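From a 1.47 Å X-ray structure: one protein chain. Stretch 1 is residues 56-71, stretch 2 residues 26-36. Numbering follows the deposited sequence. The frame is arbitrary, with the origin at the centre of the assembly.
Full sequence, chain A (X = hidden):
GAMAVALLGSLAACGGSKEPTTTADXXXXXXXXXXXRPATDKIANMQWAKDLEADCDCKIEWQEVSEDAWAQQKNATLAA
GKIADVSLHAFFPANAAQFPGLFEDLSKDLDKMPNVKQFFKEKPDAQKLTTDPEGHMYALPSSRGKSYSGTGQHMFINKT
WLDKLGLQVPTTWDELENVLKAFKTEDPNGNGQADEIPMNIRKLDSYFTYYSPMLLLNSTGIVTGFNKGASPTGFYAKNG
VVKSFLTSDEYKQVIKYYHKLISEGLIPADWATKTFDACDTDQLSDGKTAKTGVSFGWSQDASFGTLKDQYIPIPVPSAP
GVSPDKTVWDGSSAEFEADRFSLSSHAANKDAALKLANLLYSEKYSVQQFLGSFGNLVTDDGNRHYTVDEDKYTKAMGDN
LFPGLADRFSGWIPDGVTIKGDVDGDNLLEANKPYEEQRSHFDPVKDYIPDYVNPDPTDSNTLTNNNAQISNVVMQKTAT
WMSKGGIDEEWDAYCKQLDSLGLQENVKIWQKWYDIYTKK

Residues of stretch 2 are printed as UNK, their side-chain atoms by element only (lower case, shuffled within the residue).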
ATOM      1  N   CYS A  56     -19.573 -23.488 -10.219  1.00 20.21           N
ATOM      2  CA  CYS A  56     -20.394 -23.239  -9.055  1.00 21.26           C
ATOM      3  C   CYS A  56     -21.775 -23.870  -9.175  1.00 21.57           C
ATOM      4  O   CYS A  56     -22.460 -24.015  -8.166  1.00 24.00           O
ATOM      5  CB  CYS A  56     -20.547 -21.737  -8.875  1.00 25.09           C
ATOM      6  SG  CYS A  56     -20.517 -21.247  -7.145  1.00 49.63           S
ATOM      7  N   ASP A  57     -22.200 -24.243 -10.382  1.00 24.19           N
ATOM      8  CA  ASP A  57     -23.543 -24.772 -10.593  1.00 25.37           C
ATOM      9  C   ASP A  57     -24.591 -23.780 -10.098  1.00 27.23           C
ATOM     10  O   ASP A  57     -25.581 -24.151  -9.468  1.00 24.70           O
ATOM     11  CB  ASP A  57     -23.711 -26.135  -9.924  1.00 26.07           C
ATOM     12  CG  ASP A  57     -24.757 -26.997 -10.605  1.00 32.56           C
ATOM     13  OD1 ASP A  57     -25.165 -26.671 -11.741  1.00 28.86           O
ATOM     14  OD2 ASP A  57     -25.171 -28.004  -9.998  1.00 34.50           O
ATOM     15  N   CYS A  58     -24.358 -22.498 -10.363  1.00 25.00           N
ATOM     16  CA  CYS A  58     -25.274 -21.447  -9.952  1.00 28.88           C
ATOM     17  C   CYS A  58     -25.356 -20.431 -11.075  1.00 25.34           C
ATOM     18  O   CYS A  58     -24.642 -20.515 -12.074  1.00 27.81           O
ATOM     19  CB  CYS A  58     -24.825 -20.779  -8.641  1.00 28.40           C
ATOM     20  SG  CYS A  58     -23.371 -19.736  -8.809  1.00 29.96           S
ATOM     21  N   LYS A  59     -26.258 -19.477 -10.922  1.00 27.49           N
ATOM     22  CA  LYS A  59     -26.347 -18.352 -11.838  1.00 26.04           C
ATOM     23  C   LYS A  59     -25.781 -17.136 -11.126  1.00 24.46           C
ATOM     24  O   LYS A  59     -26.272 -16.771 -10.051  1.00 24.15           O
ATOM     25  CB  LYS A  59     -27.795 -18.101 -12.246  1.00 27.49           C
ATOM     26  CG  LYS A  59     -27.986 -16.850 -13.087  1.00 30.41           C
ATOM     27  CD  LYS A  59     -27.287 -16.964 -14.428  1.00 34.86           C
ATOM     28  CE  LYS A  59     -27.221 -15.623 -15.136  1.00 39.30           C
ATOM     29  NZ  LYS A  59     -28.343 -14.736 -14.716  1.00 50.10           N
ATOM     30  N   ILE A  60     -24.757 -16.520 -11.720  1.00 25.84           N
ATOM     31  CA  ILE A  60     -24.134 -15.318 -11.164  1.00 22.14           C
ATOM     32  C   ILE A  60     -24.701 -14.102 -11.876  1.00 23.06           C
ATOM     33  O   ILE A  60     -24.620 -13.984 -13.106  1.00 25.57           O
ATOM     34  CB  ILE A  60     -22.605 -15.361 -11.275  1.00 24.45           C
ATOM     35  CG1 ILE A  60     -22.051 -16.541 -10.472  1.00 26.36           C
ATOM     36  CG2 ILE A  60     -22.020 -14.037 -10.782  1.00 23.97           C
ATOM     37  CD1 ILE A  60     -20.566 -16.771 -10.661  1.00 24.12           C
ATOM     38  N   GLU A  61     -25.257 -13.186 -11.104  1.00 23.98           N
ATOM     39  CA  GLU A  61     -25.677 -11.888 -11.616  1.00 24.21           C
ATOM     40  C   GLU A  61     -24.602 -10.880 -11.231  1.00 23.02           C
ATOM     41  O   GLU A  61     -24.583 -10.374 -10.104  1.00 23.78           O
ATOM     42  CB  GLU A  61     -27.041 -11.530 -11.042  1.00 26.02           C
ATOM     43  CG  GLU A  61     -28.120 -12.505 -11.483  1.00 37.42           C
ATOM     44  CD  GLU A  61     -29.529 -12.018 -11.189  1.00 44.71           C
ATOM     45  OE1 GLU A  61     -29.690 -11.084 -10.369  1.00 44.44           O
ATOM     46  OE2 GLU A  61     -30.472 -12.578 -11.782  1.00 44.02           O
ATOM     47  N   TRP A  62     -23.711 -10.583 -12.176  1.00 22.32           N
ATOM     48  CA  TRP A  62     -22.598  -9.683 -11.911  1.00 22.60           C
ATOM     49  C   TRP A  62     -23.088  -8.241 -11.936  1.00 25.30           C
ATOM     50  O   TRP A  62     -23.902  -7.855 -12.784  1.00 25.40           O
ATOM     51  CB  TRP A  62     -21.499  -9.842 -12.969  1.00 25.53           C
ATOM     52  CG  TRP A  62     -20.839 -11.203 -13.083  1.00 25.46           C
ATOM     53  CD1 TRP A  62     -21.049 -12.131 -14.059  1.00 25.99           C
ATOM     54  CD2 TRP A  62     -19.838 -11.762 -12.216  1.00 25.25           C
ATOM     55  NE1 TRP A  62     -20.261 -13.227 -13.856  1.00 25.15           N
ATOM     56  CE2 TRP A  62     -19.509 -13.033 -12.728  1.00 23.41           C
ATOM     57  CE3 TRP A  62     -19.202 -11.321 -11.054  1.00 24.46           C
ATOM     58  CZ2 TRP A  62     -18.576 -13.858 -12.126  1.00 22.31           C
ATOM     59  CZ3 TRP A  62     -18.278 -12.146 -10.458  1.00 24.55           C
ATOM     60  CH2 TRP A  62     -17.974 -13.406 -10.997  1.00 24.72           C
ATOM     61  N   GLN A  63     -22.591  -7.446 -10.994  1.00 20.32           N
ATOM     62  CA  GLN A  63     -22.781  -6.005 -10.979  1.00 19.22           C
ATOM     63  C   GLN A  63     -21.402  -5.392 -10.802  1.00 24.39           C
ATOM     64  O   GLN A  63     -20.713  -5.696  -9.828  1.00 24.52           O
ATOM     65  CB  GLN A  63     -23.684  -5.593  -9.817  1.00 24.47           C
ATOM     66  CG  GLN A  63     -23.944  -4.097  -9.765  1.00 32.38           C
ATOM     67  CD  GLN A  63     -24.688  -3.678  -8.508  1.00 41.81           C
ATOM     68  OE1 GLN A  63     -25.246  -4.514  -7.787  1.00 42.11           O
ATOM     69  NE2 GLN A  63     -24.690  -2.373  -8.235  1.00 42.46           N
ATOM     70  N   GLU A  64     -20.986  -4.559 -11.741  1.00 19.06           N
ATOM     71  CA  GLU A  64     -19.662  -3.959 -11.712  1.00 21.12           C
ATOM     72  C   GLU A  64     -19.758  -2.464 -11.457  1.00 20.87           C
ATOM     73  O   GLU A  64     -20.661  -1.790 -11.969  1.00 23.02           O
ATOM     74  CB  GLU A  64     -18.940  -4.197 -13.032  1.00 19.37           C
ATOM     75  CG  GLU A  64     -18.697  -5.656 -13.310  1.00 19.73           C
ATOM     76  CD  GLU A  64     -18.167  -5.879 -14.710  1.00 26.53           C
ATOM     77  OE1 GLU A  64     -16.946  -6.034 -14.878  1.00 21.90           O
ATOM     78  OE2 GLU A  64     -18.984  -5.858 -15.654  1.00 29.91           O
ATOM     79  N   VAL A  65     -18.825  -1.955 -10.665  1.00 17.76           N
ATOM     80  CA  VAL A  65     -18.716  -0.527 -10.386  1.00 17.20           C
ATOM     81  C   VAL A  65     -17.246  -0.137 -10.352  1.00 21.36           C
ATOM     82  O   VAL A  65     -16.384  -0.926  -9.944  1.00 16.43           O
ATOM     83  CB  VAL A  65     -19.399  -0.162  -9.056  1.00 21.27           C
ATOM     84  CG1 VAL A  65     -20.856  -0.596  -9.087  1.00 28.64           C
ATOM     85  CG2 VAL A  65     -18.677  -0.815  -7.888  1.00 22.32           C
ATOM     86  N   SER A  66     -16.952   1.087 -10.783  1.00 16.77           N
ATOM     87  CA  SER A  66     -15.588   1.591 -10.693  1.00 16.97           C
ATOM     88  C   SER A  66     -15.237   1.916  -9.246  1.00 14.88           C
ATOM     89  O   SER A  66     -16.106   2.075  -8.382  1.00 17.12           O
ATOM     90  CB  SER A  66     -15.412   2.855 -11.532  1.00 19.01           C
ATOM     91  OG  SER A  66     -16.108   3.940 -10.935  1.00 18.73           O
ATOM     92  N   GLU A  67     -13.933   2.014  -8.989  1.00 16.07           N
ATOM     93  CA  GLU A  67     -13.468   2.392  -7.662  1.00 17.83           C
ATOM     94  C   GLU A  67     -13.926   3.802  -7.309  1.00 17.76           C
ATOM     95  O   GLU A  67     -14.362   4.052  -6.181  1.00 17.31           O
ATOM     96  CB  GLU A  67     -11.946   2.245  -7.598  1.00 16.55           C
ATOM     97  CG  GLU A  67     -11.519   0.773  -7.553  1.00 16.40           C
ATOM     98  CD  GLU A  67     -10.024   0.548  -7.639  1.00 19.20           C
ATOM     99  OE1 GLU A  67      -9.256   1.411  -8.128  1.00 17.63           O
ATOM    100  OE2 GLU A  67      -9.620  -0.552  -7.213  1.00 17.48           O
ATOM    101  N   ASP A  68     -13.881   4.723  -8.272  1.00 18.24           N
ATOM    102  CA  ASP A  68     -14.293   6.100  -8.000  1.00 17.95           C
ATOM    103  C   ASP A  68     -15.784   6.179  -7.720  1.00 18.29           C
ATOM    104  O   ASP A  68     -16.212   6.918  -6.827  1.00 18.98           O
ATOM    105  CB  ASP A  68     -13.933   7.009  -9.181  1.00 19.52           C
ATOM    106  CG  ASP A  68     -12.453   7.345  -9.233  1.00 26.51           C
ATOM    107  OD1 ASP A  68     -11.778   7.261  -8.189  1.00 27.38           O
ATOM    108  OD2 ASP A  68     -11.966   7.686 -10.333  1.00 28.53           O
ATOM    109  N   ALA A  69     -16.594   5.419  -8.456  1.00 16.68           N
ATOM    110  CA  ALA A  69     -18.024   5.402  -8.181  1.00 18.64           C
ATOM    111  C   ALA A  69     -18.319   4.761  -6.831  1.00 20.71           C
ATOM    112  O   ALA A  69     -19.152   5.262  -6.062  1.00 21.50           O
ATOM    113  CB  ALA A  69     -18.768   4.680  -9.305  1.00 20.94           C
ATOM    114  N   TRP A  70     -17.638   3.659  -6.513  1.00 18.76           N
ATOM    115  CA  TRP A  70     -17.901   2.982  -5.249  1.00 18.74           C
ATOM    116  C   TRP A  70     -17.562   3.874  -4.056  1.00 17.69           C
ATOM    117  O   TRP A  70     -18.277   3.878  -3.053  1.00 22.95           O
ATOM    118  CB  TRP A  70     -17.123   1.664  -5.209  1.00 18.27           C
ATOM    119  CG  TRP A  70     -17.322   0.923  -3.934  1.00 17.66           C
ATOM    120  CD1 TRP A  70     -16.375   0.631  -3.019  1.00 17.87           C
ATOM    121  CD2 TRP A  70     -18.557   0.414  -3.417  1.00 18.18           C
ATOM    122  NE1 TRP A  70     -16.935  -0.030  -1.956  1.00 17.10           N
ATOM    123  CE2 TRP A  70     -18.271  -0.184  -2.174  1.00 17.94           C
ATOM    124  CE3 TRP A  70     -19.868   0.396  -3.885  1.00 18.65           C
ATOM    125  CZ2 TRP A  70     -19.248  -0.792  -1.393  1.00 18.34           C
ATOM    126  CZ3 TRP A  70     -20.838  -0.195  -3.112  1.00 20.86           C
ATOM    127  CH2 TRP A  70     -20.525  -0.789  -1.884  1.00 19.52           C
ATOM    128  N   ALA A  71     -16.469   4.626  -4.141  1.00 17.96           N
ATOM    129  CA  ALA A  71     -16.089   5.505  -3.040  1.00 18.09           C
ATOM    130  C   ALA A  71     -17.226   6.440  -2.664  1.00 26.18           C
ATOM    131  O   ALA A  71     -17.416   6.754  -1.480  1.00 25.07           O
ATOM    132  CB  ALA A  71     -14.879   6.320  -3.465  1.00 20.48           C
ATOM    133  N   UNK A  26     -33.555 -24.168 -12.336  1.00 50.31           N
ATOM    134  CA  UNK A  26     -33.457 -24.498 -10.932  1.00 47.47           C
ATOM    135  C   UNK A  26     -32.148 -24.141 -10.265  1.00 44.60           C
ATOM    136  O   UNK A  26     -31.950 -24.511  -9.102  1.00 46.63           O
ATOM    137  N   UNK A  27     -31.249 -23.433 -10.945  1.00 45.14           N
ATOM    138  CA  UNK A  27     -29.956 -23.150 -10.334  1.00 36.87           C
ATOM    139  C   UNK A  27     -30.067 -21.966  -9.374  1.00 35.86           C
ATOM    140  O   UNK A  27     -30.789 -21.005  -9.654  1.00 32.96           O
ATOM    141  n   UNK A  27     -25.327 -24.927 -14.110  1.00 41.26           N
ATOM    142  c   UNK A  27     -26.768 -25.016 -13.733  1.00 42.48           C
ATOM    143  c   UNK A  27     -28.916 -22.839 -11.403  1.00 35.59           C
ATOM    144  c   UNK A  27     -28.490 -24.053 -12.203  1.00 37.72           C
ATOM    145  c   UNK A  27     -27.197 -23.794 -12.942  1.00 39.24           C
ATOM    146  N   UNK A  28     -29.376 -22.009  -8.235  1.00 29.47           N
ATOM    147  CA  UNK A  28     -29.450 -20.882  -7.304  1.00 31.99           C
ATOM    148  C   UNK A  28     -28.820 -19.645  -7.910  1.00 28.83           C
ATOM    149  O   UNK A  28     -27.790 -19.718  -8.587  1.00 27.86           O
ATOM    150  c   UNK A  28     -28.663 -21.373  -6.079  1.00 30.07           C
ATOM    151  c   UNK A  28     -28.534 -23.102  -7.715  1.00 30.97           C
ATOM    152  c   UNK A  28     -27.776 -22.459  -6.598  1.00 33.16           C
ATOM    153  N   UNK A  29     -29.450 -18.499  -7.654  1.00 27.28           N
ATOM    154  CA  UNK A  29     -28.957 -17.215  -8.133  1.00 28.43           C
ATOM    155  C   UNK A  29     -28.171 -16.543  -7.016  1.00 25.70           C
ATOM    156  O   UNK A  29     -28.569 -16.564  -5.846  1.00 26.88           O
ATOM    157  c   UNK A  29     -29.529 -14.983  -9.126  1.00 33.31           C
ATOM    158  c   UNK A  29     -30.845 -16.983  -9.787  1.00 30.30           C
ATOM    159  c   UNK A  29     -30.098 -16.310  -8.637  1.00 30.73           C
ATOM    160  c   UNK A  29     -32.088 -16.216 -10.219  1.00 34.70           C
ATOM    161  N   UNK A  30     -27.026 -15.982  -7.381  1.00 25.45           N
ATOM    162  CA  UNK A  30     -26.153 -15.258  -6.466  1.00 21.15           C
ATOM    163  C   UNK A  30     -25.822 -13.949  -7.153  1.00 17.82           C
ATOM    164  O   UNK A  30     -25.234 -13.953  -8.234  1.00 20.29           O
ATOM    165  c   UNK A  30     -25.167 -17.412  -5.587  1.00 25.87           C
ATOM    166  c   UNK A  30     -24.858 -16.039  -6.171  1.00 22.68           C
ATOM    167  c   UNK A  30     -23.950 -15.237  -5.230  1.00 24.31           C
ATOM    168  N   UNK A  31     -26.208 -12.834  -6.543  1.00 18.09           N
ATOM    169  CA  UNK A  31     -25.783 -11.534  -7.045  1.00 18.70           C
ATOM    170  C   UNK A  31     -24.398 -11.218  -6.498  1.00 18.47           C
ATOM    171  O   UNK A  31     -24.111 -11.473  -5.326  1.00 20.40           O
ATOM    172  c   UNK A  31     -26.764 -10.432  -6.644  1.00 20.12           C
ATOM    173  o   UNK A  31     -27.026 -10.428  -5.248  1.00 23.33           O
ATOM    174  N   UNK A  32     -23.531 -10.711  -7.366  1.00 19.03           N
ATOM    175  CA  UNK A  32     -22.135 -10.451  -7.020  1.00 16.91           C
ATOM    176  C   UNK A  32     -21.766  -9.037  -7.454  1.00 16.50           C
ATOM    177  O   UNK A  32     -21.642  -8.757  -8.652  1.00 19.48           O
ATOM    178  c   UNK A  32     -21.594 -12.886  -7.303  1.00 16.07           C
ATOM    179  c   UNK A  32     -21.181 -11.474  -7.645  1.00 16.55           C
ATOM    180  c   UNK A  32     -19.763 -11.208  -7.160  1.00 18.07           C
ATOM    181  N   UNK A  33     -21.572  -8.150  -6.482  1.00 17.77           N
ATOM    182  CA  UNK A  33     -21.019  -6.836  -6.767  1.00 18.93           C
ATOM    183  C   UNK A  33     -19.502  -6.947  -6.809  1.00 16.91           C
ATOM    184  O   UNK A  33     -18.891  -7.499  -5.881  1.00 16.24           O
ATOM    185  c   UNK A  33     -21.430  -5.835  -5.684  1.00 19.75           C
ATOM    186  c   UNK A  33     -20.700  -4.487  -5.723  1.00 18.85           C
ATOM    187  c   UNK A  33     -21.074  -3.692  -6.951  1.00 24.98           C
ATOM    188  c   UNK A  33     -21.012  -3.688  -4.443  1.00 22.80           C
ATOM    189  N   UNK A  34     -18.897  -6.435  -7.877  1.00 16.72           N
ATOM    190  CA  UNK A  34     -17.443  -6.403  -7.999  1.00 16.26           C
ATOM    191  C   UNK A  34     -17.020  -4.971  -8.268  1.00 16.44           C
ATOM    192  O   UNK A  34     -17.408  -4.385  -9.284  1.00 16.68           O
ATOM    193  c   UNK A  34     -15.381  -7.362  -9.080  1.00 17.40           C
ATOM    194  c   UNK A  34     -17.533  -8.701  -9.052  1.00 20.96           C
ATOM    195  c   UNK A  34     -16.916  -7.315  -9.117  1.00 18.44           C
ATOM    196  N   UNK A  35     -16.228  -4.417  -7.366  1.00 15.28           N
ATOM    197  CA  UNK A  35     -15.597  -3.119  -7.550  1.00 14.79           C
ATOM    198  C   UNK A  35     -14.330  -3.380  -8.356  1.00 17.38           C
ATOM    199  O   UNK A  35     -13.486  -4.193  -7.953  1.00 15.77           O
ATOM    200  c   UNK A  35     -16.542  -2.383  -5.322  1.00 16.28           C
ATOM    201  c   UNK A  35     -14.671  -1.089  -6.391  1.00 17.24           C
ATOM    202  c   UNK A  35     -15.283  -2.457  -6.200  1.00 14.88           C
ATOM    203  N   UNK A  36     -14.225  -2.737  -9.516  1.00 15.26           N
ATOM    204  CA  UNK A  36     -13.254  -3.092 -10.541  1.00 14.74           C
ATOM    205  C   UNK A  36     -12.017  -2.195 -10.543  1.00 17.53           C
ATOM    206  O   UNK A  36     -12.099  -0.967 -10.399  1.00 16.75           O
ATOM    207  c   UNK A  36     -13.907  -3.019 -11.924  1.00 17.25           C
ATOM    208  c   UNK A  36     -13.727  -5.770 -13.512  1.00 17.89           C
ATOM    209  c   UNK A  36     -15.034  -4.017 -12.167  1.00 15.82           C
ATOM    210  n   UNK A  36     -14.392  -5.235 -14.763  1.00 18.47           N
ATOM    211  c   UNK A  36     -14.597  -5.498 -12.294  1.00 18.40           C
TER
HETATM  212  O   HOH W   1     -23.955 -22.560 -13.794  1.00 33.00           O
HETATM  213  O   HOH W   2     -12.085   1.529 -11.366  1.00 20.62           O

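Position 26 carries no side-chain atoms, and its phi of 82° suits a residue without CB; it is Gly 26, and it makes no contact with stretch 1. Position 27 has four carbons in a row ending in a nitrogen, which lies 2.9 Å from Asp 57 OD1. This is Lys 27, its NZ joined to that carboxylate by a salt bridge whose hydrogen bond is weak; NZ also donates to a water held by Cys 58 O. At position 28 three carbons close a ring onto the backbone N, and this ring packs against Cys 58; it is Pro 28. Its CG lies 4.0 Å from Cys 58 CB, and its O accepts from Lys 59 N at 2.8 Å, opening the strand pairing.

Position 29 shows four carbons forked at the first, one arm two carbons long, beside Lys 59 and Glu 61: Ile 29, with CG2 3.6 Å from Glu 61 CD. Position 30 has three carbons and no oxygen, forked at the first and buried near Cys 58; this is Val 30, with CG2 4.4 Å from Cys 58 SG. Position 31 has one carbon and one oxygen, its CB 4.1 Å from Glu 61 O, hence Ser 31, whose hydroxyl is satisfied elsewhere in the structure.

Position 32 repeats the three-carbon fork between Ile 60 and Trp 62. It is Val 32, with CG2 3.7 Å from Ile 60 CG2 and CG1 3.7 Å from Trp 62 CZ3. Position 33 has four carbons forked at the second, reaching Gln 63, Val 65 and Trp 70: Leu 33, whose CD2 lies 3.7 Å from Trp 70 CZ3. Position 34, again a three-carbon fork, meets the edge of the Trp 62 ring; it is Val 34, CG2 to Trp 62 CE3 3.7 Å. The same fork at position 35 sits against Val 65 and over a face of Trp 70, identifying Val 35, whose CG2 makes a CH-pi contact with the five-membered ring. Position 36 has four carbons in a row and a terminal nitrogen 2.7 Å from Glu 64 OE1: Lys 36, in a salt bridge.

The two strands run parallel, and an alternating ladder binds them: Val 30 N donates to Lys 59 O at 2.9 Å, Glu 61 N to Val 30 O at 3.0 Å, and the pattern continues to Lys 36 N and Val 65 O at 2.9 Å. Alternation puts Val 32 and Val 34 on the side of the sheet that carries Trp 62, and Leu 33 and Val 35 on the side that carries Val 65, where Trp 70 of the following helix covers them.

Stretch 2 26-36: GKPIVSVLVVK
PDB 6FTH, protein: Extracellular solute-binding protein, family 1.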